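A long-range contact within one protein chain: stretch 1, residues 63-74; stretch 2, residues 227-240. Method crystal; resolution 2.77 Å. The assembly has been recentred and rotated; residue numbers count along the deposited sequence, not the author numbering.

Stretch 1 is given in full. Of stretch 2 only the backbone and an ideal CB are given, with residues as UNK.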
# COMPACT_ATOMS: atom_id res chain seq x y z
N GLY C 63 -14.81 6.26 10.17
CA GLY C 63 -15.58 6.32 11.41
C GLY C 63 -16.76 7.28 11.32
O GLY C 63 -16.77 8.19 10.48
N VAL C 64 -17.75 7.08 12.18
CA VAL C 64 -18.93 7.96 12.24
C VAL C 64 -18.84 8.84 13.47
O VAL C 64 -18.15 8.47 14.42
CB VAL C 64 -20.26 7.15 12.25
CG1 VAL C 64 -20.46 6.49 10.92
CG2 VAL C 64 -20.28 6.13 13.40
N PRO C 65 -19.52 10.00 13.47
CA PRO C 65 -20.39 10.53 12.41
C PRO C 65 -19.61 10.95 11.17
O PRO C 65 -18.48 11.44 11.27
CB PRO C 65 -21.06 11.75 13.06
CG PRO C 65 -20.73 11.67 14.53
CD PRO C 65 -19.44 10.94 14.61
N ALA C 66 -20.21 10.73 10.01
CA ALA C 66 -19.59 11.00 8.72
C ALA C 66 -20.66 11.18 7.67
O ALA C 66 -21.81 10.77 7.86
CB ALA C 66 -18.67 9.85 8.31
N ALA C 67 -20.27 11.81 6.57
CA ALA C 67 -21.14 12.04 5.44
C ALA C 67 -20.38 11.67 4.17
O ALA C 67 -19.22 12.03 4.01
CB ALA C 67 -21.56 13.49 5.40
N VAL C 68 -21.04 10.93 3.29
CA VAL C 68 -20.39 10.49 2.05
C VAL C 68 -21.19 10.99 0.87
O VAL C 68 -22.40 10.78 0.80
CB VAL C 68 -20.24 8.96 1.98
CG1 VAL C 68 -19.32 8.59 0.84
CG2 VAL C 68 -19.66 8.42 3.28
N GLU C 69 -20.53 11.66 -0.06
CA GLU C 69 -21.24 12.30 -1.16
C GLU C 69 -20.71 11.93 -2.54
O GLU C 69 -19.60 11.41 -2.66
CB GLU C 69 -21.30 13.83 -0.96
CG GLU C 69 -20.00 14.49 -0.54
CD GLU C 69 -20.23 15.85 0.12
OE1 GLU C 69 -19.51 16.82 -0.24
OE2 GLU C 69 -21.12 15.96 0.99
N ASP C 70 -21.53 12.19 -3.56
CA ASP C 70 -21.24 11.86 -4.96
C ASP C 70 -20.75 10.42 -5.14
O ASP C 70 -19.64 10.17 -5.63
CB ASP C 70 -20.24 12.85 -5.57
CG ASP C 70 -20.69 14.29 -5.42
OD1 ASP C 70 -20.44 14.88 -4.34
OD2 ASP C 70 -21.28 14.82 -6.38
N ILE C 71 -21.60 9.49 -4.72
CA ILE C 71 -21.29 8.07 -4.78
C ILE C 71 -21.72 7.53 -6.13
O ILE C 71 -22.85 7.75 -6.55
CB ILE C 71 -22.00 7.28 -3.65
CG1 ILE C 71 -21.63 7.84 -2.27
CG2 ILE C 71 -21.66 5.79 -3.75
CD1 ILE C 71 -22.65 7.55 -1.18
N ASN C 72 -20.79 6.85 -6.81
CA ASN C 72 -21.11 6.16 -8.07
C ASN C 72 -20.68 4.70 -8.06
O ASN C 72 -19.61 4.35 -7.54
CB ASN C 72 -20.48 6.86 -9.27
CG ASN C 72 -20.72 8.35 -9.27
OD1 ASN C 72 -20.16 9.08 -8.44
ND2 ASN C 72 -21.54 8.82 -10.21
N PHE C 73 -21.51 3.86 -8.65
CA PHE C 73 -21.15 2.46 -8.85
C PHE C 73 -20.95 2.20 -10.33
O PHE C 73 -21.80 2.54 -11.16
CB PHE C 73 -22.22 1.53 -8.28
CG PHE C 73 -22.75 1.96 -6.96
CD1 PHE C 73 -21.93 2.02 -5.84
CD2 PHE C 73 -24.09 2.32 -6.83
CE1 PHE C 73 -22.42 2.43 -4.61
CE2 PHE C 73 -24.61 2.73 -5.59
CZ PHE C 73 -23.77 2.79 -4.48
N GLN C 74 -19.81 1.62 -10.64
CA GLN C 74 -19.48 1.24 -12.00
C GLN C 74 -19.84 -0.24 -12.18
O GLN C 74 -20.97 -0.65 -11.87
CB GLN C 74 -17.99 1.52 -12.28
CG GLN C 74 -17.60 3.00 -12.21
CD GLN C 74 -17.53 3.55 -10.78
OE1 GLN C 74 -16.76 3.08 -9.95
NE2 GLN C 74 -18.34 4.57 -10.50
N UNK C 227 -30.24 -2.14 -10.98
CA UNK C 227 -28.94 -1.97 -10.32
C UNK C 227 -28.74 -0.57 -9.76
O UNK C 227 -28.94 0.41 -10.48
CB UNK C 227 -27.81 -2.29 -11.30
N UNK C 228 -28.34 -0.47 -8.48
CA UNK C 228 -27.90 0.80 -7.92
C UNK C 228 -26.85 1.45 -8.80
O UNK C 228 -25.91 0.79 -9.24
CB UNK C 228 -27.35 0.60 -6.51
N UNK C 229 -27.01 2.74 -9.07
CA UNK C 229 -26.16 3.44 -10.03
C UNK C 229 -25.42 4.64 -9.43
O UNK C 229 -24.25 4.87 -9.74
CB UNK C 229 -27.01 3.91 -11.21
N UNK C 230 -26.12 5.40 -8.60
CA UNK C 230 -25.49 6.48 -7.84
C UNK C 230 -26.32 6.88 -6.62
O UNK C 230 -27.53 6.63 -6.57
CB UNK C 230 -25.27 7.70 -8.74
N UNK C 231 -25.63 7.47 -5.64
CA UNK C 231 -26.25 7.99 -4.43
C UNK C 231 -25.71 9.40 -4.20
O UNK C 231 -24.50 9.60 -4.13
CB UNK C 231 -25.98 7.08 -3.23
N UNK C 232 -26.61 10.37 -4.10
CA UNK C 232 -26.21 11.76 -3.89
C UNK C 232 -25.46 11.93 -2.58
O UNK C 232 -24.32 12.38 -2.58
CB UNK C 232 -27.44 12.68 -3.91
N UNK C 233 -26.09 11.54 -1.47
CA UNK C 233 -25.49 11.68 -0.15
C UNK C 233 -25.93 10.55 0.77
O UNK C 233 -27.05 10.04 0.66
CB UNK C 233 -25.86 13.03 0.46
N UNK C 234 -25.03 10.16 1.66
CA UNK C 234 -25.34 9.20 2.71
C UNK C 234 -24.67 9.67 4.00
O UNK C 234 -23.46 9.87 4.05
CB UNK C 234 -24.88 7.79 2.33
N UNK C 235 -25.48 9.88 5.03
CA UNK C 235 -24.95 10.29 6.33
C UNK C 235 -25.28 9.26 7.38
O UNK C 235 -26.33 8.61 7.32
CB UNK C 235 -25.50 11.66 6.74
N UNK C 236 -24.39 9.11 8.35
CA UNK C 236 -24.65 8.26 9.50
C UNK C 236 -24.02 8.88 10.74
O UNK C 236 -22.82 9.20 10.74
CB UNK C 236 -24.11 6.85 9.27
N UNK C 237 -24.82 9.07 11.79
CA UNK C 237 -24.36 9.75 13.00
C UNK C 237 -23.68 8.81 13.98
O UNK C 237 -22.73 9.20 14.65
CB UNK C 237 -25.54 10.44 13.69
N UNK C 238 -24.18 7.58 14.08
CA UNK C 238 -23.58 6.58 14.97
C UNK C 238 -23.87 5.16 14.48
O UNK C 238 -24.63 4.98 13.53
CB UNK C 238 -24.10 6.76 16.40
N UNK C 239 -23.23 4.14 15.09
CA UNK C 239 -23.44 2.78 14.64
C UNK C 239 -24.90 2.37 14.73
O UNK C 239 -25.62 2.86 15.61
CB UNK C 239 -22.58 1.82 15.46
N UNK C 240 -25.33 1.49 13.83
CA UNK C 240 -26.70 0.97 13.87
C UNK C 240 -26.93 0.15 15.14
O UNK C 240 -26.07 -0.62 15.55
CB UNK C 240 -26.99 0.12 12.63

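The strands run antiparallel (169° and 166° between directions), and both stretches turn a corner, at D70 and at position 232. Positions 227 and 240 lie beyond reach of stretch 1 and are little constrained by it; they hold A227 and T240.

At 228 the ideal CB sits 3.6 Å from F73 CE2, and phi is -51°. A compact apolar residue, proline included, would suit. P228 puts CB 3.7 Å from F73 CE2, while its O lies 3.4 Å from F73 CD2, at the ring edge.

Position 229 points away, so the backbone matters more: its O accepts from F73 N (3.1 Å, 177°). Many side chains fit; the residue is W229.

At 230 the ideal CB is 3.3 Å from I71 O, a tight approach beside N72, and long polar chains that can lead outward are plausible. R230 does so, its end leaving stretch 1.

Position 231 faces I71 and F73, its ideal CB 3.9 Å from I71 CD1. A branched aliphatic is the natural expectation. V231 fills the site, with CG2 4.1 Å from F73 CZ; its N donates to I71 O (2.9 Å) and its O accepts from I71 N (3.0 Å).

Position 232 points away at the corner, leaving the choice wide. K232 contributes its O, which accepts from D70 N (3.0 Å).

At 233 the ideal CB is 4.8 Å from E69 CB, on the face shared with A67. The carboxylate of E69 would favour a basic or neutral polar partner, yet the residue is E233: its OE1 lies 3.0 Å from E69 OE2, a close pair of like charges, not a hydrogen bond. E69 OE2 is hydrogen-bonded elsewhere in the structure.

Position 234 shares a face with V68 and I71; its ideal CB is 4.2 Å from I71 CD1, favouring an apolar chain. M234, modelled as selenomethionine, has an end that leads away. M234 N donates to V68 O (2.8 Å), and M234 O accepts from V68 N (2.7 Å).

At 235 the ideal CB is 4.6 Å from A67 CB and 4.0 Å from A66 O, so small or beta-branched residues suit. T235 sets CG2 3.9 Å from A67 CB.

At 236 the ideal CB is 4.0 Å from V64 CG1, inviting an aliphatic. L236 places CD2 3.9 Å from V64 CG1, and its N donates to A66 O (3.1 Å).

Positions 237 and 238 point away and tolerate variety: S237 and H238. At 239, phi of -60° admits proline, and P239 CD packs 4.0 Å from V64 CG2.

Stretch 2, residues 227-240: APWRVKEMTLSHPT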
# COMPACT_ATOMS: atom_id res chain seq x y z
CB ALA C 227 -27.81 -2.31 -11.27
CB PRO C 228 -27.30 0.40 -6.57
CG PRO C 228 -28.05 -0.83 -6.18
CD PRO C 228 -28.31 -1.56 -7.47
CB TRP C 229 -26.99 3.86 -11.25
CG TRP C 229 -26.21 4.62 -12.28
CD1 TRP C 229 -25.00 4.27 -12.82
CD2 TRP C 229 -26.59 5.85 -12.90
NE1 TRP C 229 -24.61 5.22 -13.74
CE2 TRP C 229 -25.56 6.20 -13.81
CE3 TRP C 229 -27.70 6.70 -12.78
CZ2 TRP C 229 -25.61 7.36 -14.59
CZ3 TRP C 229 -27.75 7.86 -13.56
CH2 TRP C 229 -26.71 8.17 -14.46
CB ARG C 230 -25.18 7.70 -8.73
CG ARG C 230 -26.37 8.55 -9.14
CD ARG C 230 -25.92 9.79 -9.92
NE ARG C 230 -27.00 10.32 -10.75
CZ ARG C 230 -26.87 11.31 -11.64
NH1 ARG C 230 -25.70 11.91 -11.84
NH2 ARG C 230 -27.93 11.70 -12.33
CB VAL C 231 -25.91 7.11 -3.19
CG1 VAL C 231 -26.48 7.73 -1.91
CG2 VAL C 231 -26.43 5.70 -3.37
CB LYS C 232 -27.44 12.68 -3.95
CG LYS C 232 -27.19 14.12 -3.51
CD LYS C 232 -26.60 14.99 -4.62
CE LYS C 232 -26.28 16.38 -4.09
NZ LYS C 232 -26.06 17.35 -5.19
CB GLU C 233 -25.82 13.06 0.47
CG GLU C 233 -25.39 13.24 1.93
CD GLU C 233 -24.61 14.53 2.18
OE1 GLU C 233 -23.96 15.04 1.23
OE2 GLU C 233 -24.61 15.03 3.33
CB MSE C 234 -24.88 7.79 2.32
CG MSE C 234 -25.71 6.67 2.94
SE MSE C 234 -25.02 6.00 4.64
CE MSE C 234 -26.67 5.47 5.55
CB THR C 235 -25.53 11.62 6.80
OG1 THR C 235 -26.93 11.45 7.10
CG2 THR C 235 -25.34 12.70 5.75
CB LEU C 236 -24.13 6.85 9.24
CG LEU C 236 -24.40 5.82 10.34
CD1 LEU C 236 -25.90 5.60 10.54
CD2 LEU C 236 -23.68 4.52 10.05
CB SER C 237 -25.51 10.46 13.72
OG SER C 237 -26.25 11.26 12.82
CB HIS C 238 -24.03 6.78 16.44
CG HIS C 238 -25.51 6.85 16.62
ND1 HIS C 238 -26.32 5.73 16.58
CD2 HIS C 238 -26.33 7.89 16.88
CE1 HIS C 238 -27.57 6.09 16.79
NE2 HIS C 238 -27.61 7.40 16.97
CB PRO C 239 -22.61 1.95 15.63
CG PRO C 239 -21.61 2.89 16.15
CD PRO C 239 -22.30 4.19 16.23
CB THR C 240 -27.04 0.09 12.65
OG1 THR C 240 -26.21 -1.07 12.65
CG2 THR C 240 -26.81 0.84 11.37
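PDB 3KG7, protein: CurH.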